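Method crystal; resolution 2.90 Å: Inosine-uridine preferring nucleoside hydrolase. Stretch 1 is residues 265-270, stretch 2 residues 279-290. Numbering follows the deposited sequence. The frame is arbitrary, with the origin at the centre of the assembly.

Stretch 1 (265-270) PINMQV
Stretch 2, residues 279-290: RTIGDVTRLNDP

A short antiparallel pairing can satisfy only part of its own backbone, and the remainder can be met by neighbouring backbone or by side chains; this nucleoside hydrolase contact is a worked example. Strands 268-270 and 280-282, both in extended conformation, run at 142° with their axes 4.7 Å apart. Gln269 and Ile281 form the hydrogen-bonded pair: Gln269 N donates to Ile281 O (2.9 Å), and Ile281 N returns a nearly linear bond to Gln269 O (3.2 Å). The flanking pairs, Met268 with Gly282 (CA to CA 4.2 Å) and Val270 with Thr280 (4.7 Å between CA atoms), are non-hydrogen-bonded. Just past the Met268-Gly282 pair, outside both strands, Asp283 N donates to Asn267 O at 3.1 Å, a single bond.

Met268 O is instead reached by Arg286 (m, t, m), whose NH2 donates at 2.7 Å with the carbonyl near the guanidinium plane. Arg286 NH1 forms a salt bridge to Asp283 OD1 (2.8 Å), while Thr285 OG1 donates to Asp283 OD2 (2.9 Å). Asn267 (chi1 m) points toward stretch 2, its ND2 donating weakly to Arg286 O at 3.0 Å; its OD1 is satisfied elsewhere in the structure. Gln269 OE1 lies 2.9 Å from Asp283 OD2, but both are acceptors as modelled. Met268, m at all three chi angles, curls back until CE lies 3.4 Å from Ile281 N.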

# COMPACT_ATOMS: atom_id res chain seq x y z
N PRO A 265 6.35 -4.83 7.60
CA PRO A 265 7.69 -4.23 7.56
C PRO A 265 7.97 -3.59 6.21
O PRO A 265 7.88 -4.26 5.19
CB PRO A 265 8.62 -5.42 7.81
CG PRO A 265 7.79 -6.35 8.62
CD PRO A 265 6.39 -6.21 8.11
N ILE A 266 8.30 -2.30 6.20
CA ILE A 266 8.41 -1.54 4.95
C ILE A 266 9.15 -0.22 5.14
O ILE A 266 8.75 0.60 5.95
CB ILE A 266 7.02 -1.28 4.33
CG1 ILE A 266 7.13 -0.54 2.99
CG2 ILE A 266 6.10 -0.52 5.29
CD1 ILE A 266 5.80 -0.42 2.27
N ASN A 267 10.23 -0.02 4.38
CA ASN A 267 10.90 1.28 4.33
C ASN A 267 10.00 2.26 3.58
O ASN A 267 9.63 2.02 2.43
CB ASN A 267 12.27 1.16 3.66
CG ASN A 267 13.28 0.44 4.53
OD1 ASN A 267 13.76 0.98 5.52
ND2 ASN A 267 13.64 -0.78 4.15
N MET A 268 9.66 3.38 4.23
CA MET A 268 8.63 4.31 3.78
C MET A 268 9.17 5.70 3.44
O MET A 268 10.31 6.04 3.74
CB MET A 268 7.57 4.47 4.87
CG MET A 268 6.70 3.25 5.09
SD MET A 268 5.39 3.09 3.88
CE MET A 268 4.47 4.60 4.13
N GLN A 269 8.30 6.48 2.81
CA GLN A 269 8.53 7.89 2.52
C GLN A 269 7.19 8.60 2.49
O GLN A 269 6.14 7.96 2.61
CB GLN A 269 9.24 8.06 1.17
CG GLN A 269 8.50 7.46 -0.04
CD GLN A 269 9.04 7.92 -1.38
OE1 GLN A 269 10.07 7.45 -1.84
NE2 GLN A 269 8.33 8.84 -2.02
N VAL A 270 7.23 9.91 2.33
CA VAL A 270 6.04 10.69 2.03
C VAL A 270 6.33 11.49 0.79
O VAL A 270 7.42 12.05 0.63
CB VAL A 270 5.63 11.61 3.20
CG1 VAL A 270 4.44 12.49 2.81
CG2 VAL A 270 5.31 10.78 4.43
N ARG A 279 1.12 11.84 0.19
CA ARG A 279 0.80 10.42 0.20
C ARG A 279 1.87 9.66 0.96
O ARG A 279 3.06 9.93 0.79
CB ARG A 279 0.68 9.89 -1.25
CG ARG A 279 0.76 8.38 -1.45
CD ARG A 279 0.06 7.96 -2.73
NE ARG A 279 0.72 6.88 -3.48
CZ ARG A 279 1.76 7.02 -4.29
NH1 ARG A 279 2.35 8.19 -4.49
NH2 ARG A 279 2.26 5.96 -4.91
N THR A 280 1.44 8.73 1.79
CA THR A 280 2.33 7.81 2.48
C THR A 280 2.51 6.59 1.60
O THR A 280 1.53 5.95 1.21
CB THR A 280 1.72 7.38 3.81
OG1 THR A 280 0.35 7.03 3.60
CG2 THR A 280 1.77 8.52 4.82
N ILE A 281 3.76 6.26 1.27
CA ILE A 281 4.04 5.21 0.30
C ILE A 281 5.46 4.66 0.50
O ILE A 281 6.33 5.37 0.99
CB ILE A 281 3.85 5.75 -1.13
CG1 ILE A 281 3.75 4.62 -2.16
CG2 ILE A 281 4.95 6.74 -1.52
CD1 ILE A 281 2.49 3.79 -2.03
N GLY A 282 5.67 3.40 0.13
CA GLY A 282 6.99 2.78 0.23
C GLY A 282 8.02 3.41 -0.70
O GLY A 282 7.70 3.76 -1.83
N ASP A 283 9.24 3.55 -0.21
CA ASP A 283 10.35 4.03 -1.02
C ASP A 283 10.90 2.83 -1.76
O ASP A 283 11.27 1.83 -1.14
CB ASP A 283 11.44 4.68 -0.17
CG ASP A 283 12.52 5.36 -1.00
OD1 ASP A 283 13.61 5.63 -0.45
OD2 ASP A 283 12.30 5.64 -2.20
N VAL A 284 10.97 2.95 -3.09
CA VAL A 284 11.44 1.86 -3.95
C VAL A 284 12.92 1.63 -3.70
O VAL A 284 13.36 0.49 -3.59
CB VAL A 284 11.24 2.14 -5.46
CG1 VAL A 284 11.50 0.88 -6.27
CG2 VAL A 284 9.84 2.64 -5.74
N THR A 285 13.66 2.73 -3.60
CA THR A 285 15.09 2.74 -3.31
C THR A 285 15.47 1.78 -2.19
O THR A 285 16.47 1.06 -2.29
CB THR A 285 15.58 4.14 -2.89
OG1 THR A 285 14.84 5.13 -3.61
CG2 THR A 285 17.07 4.31 -3.17
N ARG A 286 14.66 1.77 -1.12
CA ARG A 286 14.92 0.92 0.04
C ARG A 286 13.97 -0.29 0.10
O ARG A 286 13.68 -0.80 1.19
CB ARG A 286 14.83 1.76 1.33
CG ARG A 286 15.55 3.12 1.24
CD ARG A 286 15.85 3.73 2.61
NE ARG A 286 14.67 3.87 3.47
CZ ARG A 286 13.72 4.81 3.35
NH1 ARG A 286 13.75 5.73 2.38
NH2 ARG A 286 12.70 4.81 4.21
N LEU A 287 13.52 -0.79 -1.05
CA LEU A 287 12.70 -2.00 -1.10
C LEU A 287 13.57 -3.23 -0.92
O LEU A 287 13.23 -4.13 -0.13
CB LEU A 287 11.93 -2.10 -2.42
CG LEU A 287 11.12 -3.40 -2.65
CD1 LEU A 287 10.12 -3.62 -1.52
CD2 LEU A 287 10.48 -3.43 -4.03
N ASN A 288 14.68 -3.28 -1.65
CA ASN A 288 15.61 -4.41 -1.60
C ASN A 288 16.55 -4.39 -0.38
O ASN A 288 17.20 -5.40 -0.10
CB ASN A 288 16.45 -4.48 -2.89
CG ASN A 288 15.60 -4.77 -4.11
OD1 ASN A 288 14.55 -5.39 -4.01
ND2 ASN A 288 16.06 -4.31 -5.27
N ASP A 289 16.62 -3.26 0.32
CA ASP A 289 17.27 -3.19 1.63
C ASP A 289 16.47 -4.06 2.62
O ASP A 289 15.31 -3.74 2.90
CB ASP A 289 17.32 -1.72 2.10
CG ASP A 289 18.03 -1.53 3.45
OD1 ASP A 289 18.70 -2.47 3.95
OD2 ASP A 289 17.94 -0.43 4.01
N PRO A 290 17.06 -5.16 3.13
CA PRO A 290 16.30 -6.06 4.03
C PRO A 290 15.95 -5.45 5.38
O PRO A 290 14.97 -5.87 6.00
CB PRO A 290 17.22 -7.27 4.23
CG PRO A 290 18.44 -7.03 3.40
CD PRO A 290 18.47 -5.58 3.03